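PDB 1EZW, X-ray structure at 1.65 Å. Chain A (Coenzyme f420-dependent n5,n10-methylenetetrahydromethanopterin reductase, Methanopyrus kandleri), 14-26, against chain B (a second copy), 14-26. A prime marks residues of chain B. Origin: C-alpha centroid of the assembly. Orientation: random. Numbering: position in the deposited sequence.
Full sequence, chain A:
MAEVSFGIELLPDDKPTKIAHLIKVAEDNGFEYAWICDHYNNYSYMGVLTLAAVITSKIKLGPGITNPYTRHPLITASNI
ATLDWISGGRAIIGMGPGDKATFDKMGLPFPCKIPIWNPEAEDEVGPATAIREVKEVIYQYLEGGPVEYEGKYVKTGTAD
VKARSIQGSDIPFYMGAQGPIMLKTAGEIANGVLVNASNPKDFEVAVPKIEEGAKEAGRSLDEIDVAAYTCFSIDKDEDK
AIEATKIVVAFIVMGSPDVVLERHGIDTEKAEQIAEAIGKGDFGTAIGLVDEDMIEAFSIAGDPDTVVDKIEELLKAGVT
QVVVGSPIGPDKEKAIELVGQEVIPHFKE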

ATOM      1  N   ASP A  14      -2.626 -13.344  13.610  1.00 21.42           N
ATOM      2  CA  ASP A  14      -2.966 -13.865  12.276  1.00 20.87           C
ATOM      3  C   ASP A  14      -2.138 -13.112  11.250  1.00 20.20           C
ATOM      4  O   ASP A  14      -1.410 -12.170  11.589  1.00 17.97           O
ATOM      5  CB  ASP A  14      -4.441 -13.606  11.991  1.00 22.83           C
ATOM      6  CG  ASP A  14      -5.065 -14.640  11.025  1.00 26.73           C
ATOM      7  OD1 ASP A  14      -4.358 -15.303  10.238  1.00 24.85           O
ATOM      8  OD2 ASP A  14      -6.311 -14.756  11.048  1.00 29.65           O
ATOM      9  N   LYS A  15      -2.268 -13.530  10.002  1.00 18.86           N
ATOM     10  CA  LYS A  15      -1.528 -12.857   8.920  1.00 17.06           C
ATOM     11  C   LYS A  15      -1.802 -11.342   8.889  1.00 14.69           C
ATOM     12  O   LYS A  15      -2.940 -10.881   8.914  1.00 15.26           O
ATOM     13  CB  LYS A  15      -1.949 -13.450   7.578  1.00 16.96           C
ATOM     14  CG  LYS A  15      -1.577 -14.945   7.508  1.00 21.50           C
ATOM     15  CD  LYS A  15      -2.049 -15.649   6.291  1.00 25.45           C
ATOM     16  CE  LYS A  15      -1.715 -17.163   6.379  1.00 25.09           C
ATOM     17  NZ  LYS A  15      -2.578 -18.038   7.291  1.00 27.32           N
ATOM     18  N   PRO A  16      -0.740 -10.524   8.823  1.00 13.82           N
ATOM     19  CA  PRO A  16      -0.967  -9.077   8.791  1.00 13.88           C
ATOM     20  C   PRO A  16      -1.965  -8.582   7.754  1.00 13.92           C
ATOM     21  O   PRO A  16      -2.723  -7.631   8.003  1.00 14.87           O
ATOM     22  CB  PRO A  16       0.433  -8.501   8.586  1.00 14.04           C
ATOM     23  CG  PRO A  16       1.277  -9.441   9.437  1.00 14.91           C
ATOM     24  CD  PRO A  16       0.705 -10.832   9.009  1.00 15.38           C
ATOM     25  N   THR A  17      -1.942  -9.182   6.560  1.00 13.81           N
ATOM     26  CA  THR A  17      -2.878  -8.809   5.511  1.00 12.80           C
ATOM     27  C   THR A  17      -4.320  -9.198   5.884  1.00 14.02           C
ATOM     28  O   THR A  17      -5.263  -8.560   5.419  1.00 15.20           O
ATOM     29  CB  THR A  17      -2.484  -9.466   4.174  1.00 13.11           C
ATOM     30  OG1 THR A  17      -2.242 -10.869   4.383  1.00 14.38           O
ATOM     31  CG2 THR A  17      -1.239  -8.833   3.652  1.00 14.06           C
ATOM     32  N   LYS A  18      -4.516 -10.249   6.681  1.00 14.57           N
ATOM     33  CA  LYS A  18      -5.884 -10.613   7.088  1.00 15.29           C
ATOM     34  C   LYS A  18      -6.368  -9.590   8.118  1.00 16.00           C
ATOM     35  O   LYS A  18      -7.512  -9.103   8.050  1.00 16.96           O
ATOM     36  CB  LYS A  18      -5.897 -12.016   7.691  1.00 16.87           C
ATOM     37  CG  LYS A  18      -7.206 -12.399   8.419  1.00 18.33           C
ATOM     38  CD  LYS A  18      -8.416 -12.334   7.517  1.00 21.44           C
ATOM     39  CE  LYS A  18      -8.417 -13.429   6.474  1.00 23.85           C
ATOM     40  NZ  LYS A  18      -8.481 -14.735   7.127  1.00 25.87           N
ATOM     41  N   ILE A  19      -5.473  -9.237   9.038  1.00 15.76           N
ATOM     42  CA  ILE A  19      -5.824  -8.260  10.064  1.00 16.62           C
ATOM     43  C   ILE A  19      -6.172  -6.941   9.349  1.00 18.14           C
ATOM     44  O   ILE A  19      -7.216  -6.319   9.636  1.00 17.07           O
ATOM     45  CB  ILE A  19      -4.662  -8.026  11.067  1.00 18.31           C
ATOM     46  CG1 ILE A  19      -4.308  -9.309  11.854  1.00 17.79           C
ATOM     47  CG2 ILE A  19      -5.074  -6.886  12.053  1.00 18.62           C
ATOM     48  CD1 ILE A  19      -5.488  -9.931  12.644  1.00 21.88           C
ATOM     49  N   ALA A  20      -5.341  -6.499   8.393  1.00 16.71           N
ATOM     50  CA  ALA A  20      -5.649  -5.270   7.641  1.00 18.61           C
ATOM     51  C   ALA A  20      -6.983  -5.372   6.902  1.00 17.67           C
ATOM     52  O   ALA A  20      -7.777  -4.438   6.909  1.00 17.26           O
ATOM     53  CB  ALA A  20      -4.497  -4.969   6.642  1.00 18.06           C
ATOM     54  N   HIS A  21      -7.223  -6.504   6.216  1.00 15.02           N
ATOM     55  CA  HIS A  21      -8.488  -6.721   5.520  1.00 15.07           C
ATOM     56  C   HIS A  21      -9.694  -6.605   6.489  1.00 15.89           C
ATOM     57  O   HIS A  21     -10.703  -5.965   6.124  1.00 15.82           O
ATOM     58  CB  HIS A  21      -8.470  -8.145   4.908  1.00 15.34           C
ATOM     59  CG  HIS A  21      -9.816  -8.624   4.427  1.00 15.28           C
ATOM     60  ND1 HIS A  21     -10.495  -8.045   3.372  1.00 14.92           N
ATOM     61  CD2 HIS A  21     -10.629  -9.594   4.906  1.00 14.78           C
ATOM     62  CE1 HIS A  21     -11.661  -8.637   3.228  1.00 15.88           C
ATOM     63  NE2 HIS A  21     -11.773  -9.579   4.143  1.00 17.60           N
ATOM     64  N   LEU A  22      -9.587  -7.202   7.686  1.00 15.29           N
ATOM     65  CA  LEU A  22     -10.727  -7.153   8.622  1.00 15.40           C
ATOM     66  C   LEU A  22     -10.970  -5.737   9.099  1.00 15.61           C
ATOM     67  O   LEU A  22     -12.127  -5.303   9.278  1.00 16.17           O
ATOM     68  CB  LEU A  22     -10.527  -8.104   9.806  1.00 16.73           C
ATOM     69  CG  LEU A  22     -10.613  -9.585   9.380  1.00 18.63           C
ATOM     70  CD1 LEU A  22     -10.256 -10.428  10.616  1.00 20.98           C
ATOM     71  CD2 LEU A  22     -12.011  -9.971   8.824  1.00 20.54           C
ATOM     72  N   ILE A  23      -9.892  -4.977   9.229  1.00 13.87           N
ATOM     73  CA  ILE A  23     -10.081  -3.573   9.631  1.00 14.17           C
ATOM     74  C   ILE A  23     -10.785  -2.795   8.509  1.00 15.51           C
ATOM     75  O   ILE A  23     -11.656  -1.953   8.785  1.00 16.23           O
ATOM     76  CB  ILE A  23      -8.736  -2.936  10.002  1.00 14.45           C
ATOM     77  CG1 ILE A  23      -8.225  -3.589  11.299  1.00 15.63           C
ATOM     78  CG2 ILE A  23      -8.911  -1.413  10.243  1.00 13.27           C
ATOM     79  CD1 ILE A  23      -6.810  -3.117  11.762  1.00 17.68           C
ATOM     80  N   LYS A  24     -10.433  -3.072   7.243  1.00 13.72           N
ATOM     81  CA  LYS A  24     -11.154  -2.423   6.143  1.00 14.24           C
ATOM     82  C   LYS A  24     -12.649  -2.844   6.172  1.00 15.61           C
ATOM     83  O   LYS A  24     -13.513  -1.990   5.983  1.00 15.65           O
ATOM     84  CB  LYS A  24     -10.494  -2.790   4.791  1.00 14.85           C
ATOM     85  CG  LYS A  24     -11.255  -2.321   3.529  1.00 15.89           C
ATOM     86  CD  LYS A  24     -11.363  -0.802   3.509  1.00 16.00           C
ATOM     87  CE  LYS A  24     -11.631  -0.243   2.079  1.00 21.68           C
ATOM     88  NZ  LYS A  24     -12.953  -0.539   1.567  1.00 19.50           N
ATOM     89  N   VAL A  25     -12.951  -4.122   6.408  1.00 14.70           N
ATOM     90  CA  VAL A  25     -14.354  -4.561   6.492  1.00 16.48           C
ATOM     91  C   VAL A  25     -15.055  -3.810   7.614  1.00 15.68           C
ATOM     92  O   VAL A  25     -16.160  -3.276   7.404  1.00 16.11           O
ATOM     93  CB  VAL A  25     -14.492  -6.069   6.651  1.00 16.84           C
ATOM     94  CG1 VAL A  25     -16.003  -6.467   6.756  1.00 16.68           C
ATOM     95  CG2 VAL A  25     -13.875  -6.751   5.389  1.00 18.85           C
ATOM     96  N   ALA A  26     -14.390  -3.678   8.750  1.00 14.58           N
ATOM     97  CA  ALA A  26     -14.993  -2.888   9.858  1.00 15.09           C
ATOM     98  C   ALA A  26     -15.257  -1.438   9.441  1.00 15.13           C
ATOM     99  O   ALA A  26     -16.356  -0.871   9.692  1.00 14.48           O
ATOM    100  CB  ALA A  26     -14.090  -2.928  11.107  1.00 16.11           C
TER
ATOM    101  N   ASP B  14     -15.096 -10.818  -5.027  1.00 21.42           N
ATOM    102  CA  ASP B  14     -15.018 -10.653  -3.566  1.00 20.87           C
ATOM    103  C   ASP B  14     -14.325  -9.334  -3.276  1.00 20.20           C
ATOM    104  O   ASP B  14     -13.859  -8.646  -4.194  1.00 17.97           O
ATOM    105  CB  ASP B  14     -14.179 -11.779  -2.973  1.00 22.83           C
ATOM    106  CG  ASP B  14     -14.567 -12.125  -1.516  1.00 26.73           C
ATOM    107  OD1 ASP B  14     -15.155 -11.300  -0.786  1.00 24.85           O
ATOM    108  OD2 ASP B  14     -14.236 -13.257  -1.096  1.00 29.65           O
ATOM    109  N   LYS B  15     -14.257  -8.999  -1.998  1.00 18.86           N
ATOM    110  CA  LYS B  15     -13.587  -7.750  -1.599  1.00 17.06           C
ATOM    111  C   LYS B  15     -12.144  -7.672  -2.135  1.00 14.69           C
ATOM    112  O   LYS B  15     -11.344  -8.593  -1.996  1.00 15.26           O
ATOM    113  CB  LYS B  15     -13.540  -7.667  -0.076  1.00 16.96           C
ATOM    114  CG  LYS B  15     -14.967  -7.611   0.505  1.00 21.50           C
ATOM    115  CD  LYS B  15     -15.040  -7.650   1.986  1.00 25.45           C
ATOM    116  CE  LYS B  15     -16.520  -7.699   2.453  1.00 25.09           C
ATOM    117  NZ  LYS B  15     -17.272  -9.025   2.323  1.00 27.32           N
ATOM    118  N   PRO B  16     -11.778  -6.542  -2.760  1.00 13.82           N
ATOM    119  CA  PRO B  16     -10.413  -6.437  -3.280  1.00 13.88           C
ATOM    120  C   PRO B  16      -9.299  -6.774  -2.299  1.00 13.92           C
ATOM    121  O   PRO B  16      -8.270  -7.356  -2.679  1.00 14.87           O
ATOM    122  CB  PRO B  16     -10.335  -4.999  -3.790  1.00 14.04           C
ATOM    123  CG  PRO B  16     -11.728  -4.808  -4.375  1.00 14.91           C
ATOM    124  CD  PRO B  16     -12.619  -5.411  -3.239  1.00 15.38           C
ATOM    125  N   THR B  17      -9.462  -6.365  -1.037  1.00 13.81           N
ATOM    126  CA  THR B  17      -8.474  -6.668  -0.013  1.00 12.80           C
ATOM    127  C   THR B  17      -8.424  -8.176   0.288  1.00 14.02           C
ATOM    128  O   THR B  17      -7.382  -8.680   0.706  1.00 15.20           O
ATOM    129  CB  THR B  17      -8.773  -5.881   1.278  1.00 13.11           C
ATOM    130  OG1 THR B  17     -10.161  -6.041   1.624  1.00 14.38           O
ATOM    131  CG2 THR B  17      -8.492  -4.433   1.061  1.00 14.06           C
ATOM    132  N   LYS B  18      -9.530  -8.901   0.122  1.00 14.57           N
ATOM    133  CA  LYS B  18      -9.495 -10.354   0.360  1.00 15.29           C
ATOM    134  C   LYS B  18      -8.745 -11.014  -0.798  1.00 16.00           C
ATOM    135  O   LYS B  18      -7.890 -11.895  -0.591  1.00 16.96           O
ATOM    136  CB  LYS B  18     -10.916 -10.906   0.453  1.00 16.87           C
ATOM    137  CG  LYS B  18     -11.019 -12.448   0.409  1.00 18.33           C
ATOM    138  CD  LYS B  18     -10.251 -13.116   1.525  1.00 21.44           C
ATOM    139  CE  LYS B  18     -10.890 -12.893   2.876  1.00 23.85           C
ATOM    140  NZ  LYS B  18     -12.223 -13.492   2.901  1.00 25.87           N
ATOM    141  N   ILE B  19      -9.038 -10.547  -2.010  1.00 15.76           N
ATOM    142  CA  ILE B  19      -8.374 -11.097  -3.187  1.00 16.62           C
ATOM    143  C   ILE B  19      -6.864 -10.832  -3.035  1.00 18.14           C
ATOM    144  O   ILE B  19      -6.037 -11.750  -3.217  1.00 17.07           O
ATOM    145  CB  ILE B  19      -8.893 -10.454  -4.502  1.00 18.31           C
ATOM    146  CG1 ILE B  19     -10.396 -10.736  -4.733  1.00 17.79           C
ATOM    147  CG2 ILE B  19      -8.051 -11.008  -5.696  1.00 18.62           C
ATOM    148  CD1 ILE B  19     -10.774 -12.240  -4.767  1.00 21.88           C
ATOM    149  N   ALA B  20      -6.469  -9.603  -2.673  1.00 16.71           N
ATOM    150  CA  ALA B  20      -5.042  -9.305  -2.463  1.00 18.61           C
ATOM    151  C   ALA B  20      -4.428 -10.186  -1.375  1.00 17.67           C
ATOM    152  O   ALA B  20      -3.326 -10.700  -1.531  1.00 17.26           O
ATOM    153  CB  ALA B  20      -4.871  -7.803  -2.105  1.00 18.06           C
ATOM    154  N   HIS B  21      -5.126 -10.333  -0.234  1.00 15.02           N
ATOM    155  CA  HIS B  21      -4.653 -11.195   0.845  1.00 15.07           C
ATOM    156  C   HIS B  21      -4.428 -12.648   0.351  1.00 15.89           C
ATOM    157  O   HIS B  21      -3.393 -13.253   0.703  1.00 15.82           O
ATOM    158  CB  HIS B  21      -5.723 -11.205   1.966  1.00 15.34           C
ATOM    159  CG  HIS B  21      -5.518 -12.283   3.000  1.00 15.28           C
ATOM    160  ND1 HIS B  21      -4.438 -12.314   3.861  1.00 14.92           N
ATOM    161  CD2 HIS B  21      -6.237 -13.399   3.263  1.00 14.78           C
ATOM    162  CE1 HIS B  21      -4.503 -13.400   4.601  1.00 15.88           C
ATOM    163  NE2 HIS B  21      -5.580 -14.079   4.262  1.00 17.60           N
ATOM    164  N   LEU B  22      -5.366 -13.185  -0.443  1.00 15.29           N
ATOM    165  CA  LEU B  22      -5.214 -14.580  -0.902  1.00 15.40           C
ATOM    166  C   LEU B  22      -4.029 -14.712  -1.835  1.00 15.61           C
ATOM    167  O   LEU B  22      -3.294 -15.721  -1.809  1.00 16.17           O
ATOM    168  CB  LEU B  22      -6.494 -15.101  -1.562  1.00 16.73           C
ATOM    169  CG  LEU B  22      -7.635 -15.294  -0.542  1.00 18.63           C
ATOM    170  CD1 LEU B  22      -8.891 -15.677  -1.343  1.00 20.98           C
ATOM    171  CD2 LEU B  22      -7.307 -16.367   0.533  1.00 20.54           C
ATOM    172  N   ILE B  23      -3.781 -13.664  -2.607  1.00 13.87           N
ATOM    173  CA  ILE B  23      -2.602 -13.719  -3.488  1.00 14.17           C
ATOM    174  C   ILE B  23      -1.316 -13.704  -2.647  1.00 15.51           C
ATOM    175  O   ILE B  23      -0.353 -14.419  -2.969  1.00 16.23           O
ATOM    176  CB  ILE B  23      -2.632 -12.563  -4.496  1.00 14.45           C
ATOM    177  CG1 ILE B  23      -3.795 -12.798  -5.478  1.00 15.63           C
ATOM    178  CG2 ILE B  23      -1.304 -12.513  -5.296  1.00 13.27           C
ATOM    179  CD1 ILE B  23      -4.024 -11.653  -6.515  1.00 17.68           C
ATOM    180  N   LYS B  24      -1.288 -12.909  -1.566  1.00 13.72           N
ATOM    181  CA  LYS B  24      -0.117 -12.944  -0.684  1.00 14.24           C
ATOM    182  C   LYS B  24       0.031 -14.358  -0.060  1.00 15.61           C
ATOM    183  O   LYS B  24       1.148 -14.868   0.006  1.00 15.65           O
ATOM    184  CB  LYS B  24      -0.251 -11.859   0.413  1.00 14.85           C
ATOM    185  CG  LYS B  24       0.827 -11.896   1.522  1.00 15.89           C
ATOM    186  CD  LYS B  24       2.210 -11.677   0.924  1.00 16.00           C
ATOM    187  CE  LYS B  24       3.246 -11.189   1.982  1.00 21.68           C
ATOM    188  NZ  LYS B  24       3.613 -12.196   2.957  1.00 19.50           N
ATOM    189  N   VAL B  25      -1.063 -14.983   0.379  1.00 14.70           N
ATOM    190  CA  VAL B  25      -0.981 -16.345   0.935  1.00 16.48           C
ATOM    191  C   VAL B  25      -0.421 -17.290  -0.118  1.00 15.68           C
ATOM    192  O   VAL B  25       0.505 -18.067   0.179  1.00 16.11           O
ATOM    193  CB  VAL B  25      -2.310 -16.839   1.487  1.00 16.84           C
ATOM    194  CG1 VAL B  25      -2.160 -18.295   2.041  1.00 16.68           C
ATOM    195  CG2 VAL B  25      -2.734 -15.893   2.656  1.00 18.85           C
ATOM    196  N   ALA B  26      -0.896 -17.163  -1.346  1.00 14.58           N
ATOM    197  CA  ALA B  26      -0.333 -18.008  -2.435  1.00 15.09           C
ATOM    198  C   ALA B  26       1.168 -17.769  -2.618  1.00 15.13           C
ATOM    199  O   ALA B  26       1.978 -18.731  -2.728  1.00 14.48           O
ATOM    200  CB  ALA B  26      -1.079 -17.753  -3.760  1.00 16.11           C
TER
HETATM  201  O   HOH W   1      -5.386  -7.342   2.608  0.50 27.52           O

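Two copies of one helix, residues 16-26, pack antiparallel across an exact two-fold axis, their directions 176° apart and their axes 9.4 Å apart at closest approach. Every contact between unlike residues therefore occurs twice, and a short motif suffices to build the whole patch, which buries 538 Å² in all.

The polar centre is a reciprocal pair of hydrogen bonds. Thr17 OG1 lies 2.7 Å from His21′ ND1, and His21 ND1 lies 2.7 Å from Thr17′ OG1; either partner could be the donor. The register brings the CA atoms of Thr17 and His21′ within 5.5 Å, and both CA-to-CB bonds point toward the partner helix. Thr17, with chi1 in p, is short enough to fit at this close point, while His21, with chi1 in t, carries its ring across to the opposite chain. Four residues apart, about one helical turn, the two lie on the same side of their helix, so each chain contributes one threonine and one histidine, and each bond joins the threonine of one chain to the histidine of the other. The imidazole uses both nitrogens, since NE2 is hydrogen-bonded elsewhere in the structure.

Backbone carbonyls add a second polar link on the symmetry axis. Water 1 donates to Thr17 O and to Thr17′ O, each 3.1 Å from its oxygen. These same carbonyls accept the helical bonds from the His21 and His21′ amides, so the water joins the two backbones without interrupting either helix.

The remaining contacts are largely aliphatic, and several line the histidines. Lys18 lies over one face of the His21′ ring, with its CB 4.1 Å from the ring centroid in an off-centre CH-pi contact. Lys15 comes to the ring's edge, its CD 3.7 Å from His21′ CE1, and the same CD also meets Val25′ CG2 at 3.7 Å. Lysine suits these places because its long methylene chain can pack against ring and methyl while its charged end finds partners farther away: NZ of both Lys15 and Lys18 is hydrogen-bonded elsewhere in the structure. At the axis the two lysines approach through carbon, Lys18 CE to Lys18′ CE at 4.4 Å. A looser contact sets Thr17 CG2 4.3 Å from Lys24′ CG, so threonine offers a methyl as well as a hydroxyl.

Just before each helix, Lys15 occupies the N-cap position, and Lys15 N donates to Asp14 OD1 at 2.8 Å. Ile19, Ile23 and Ala26 take no part across the interface.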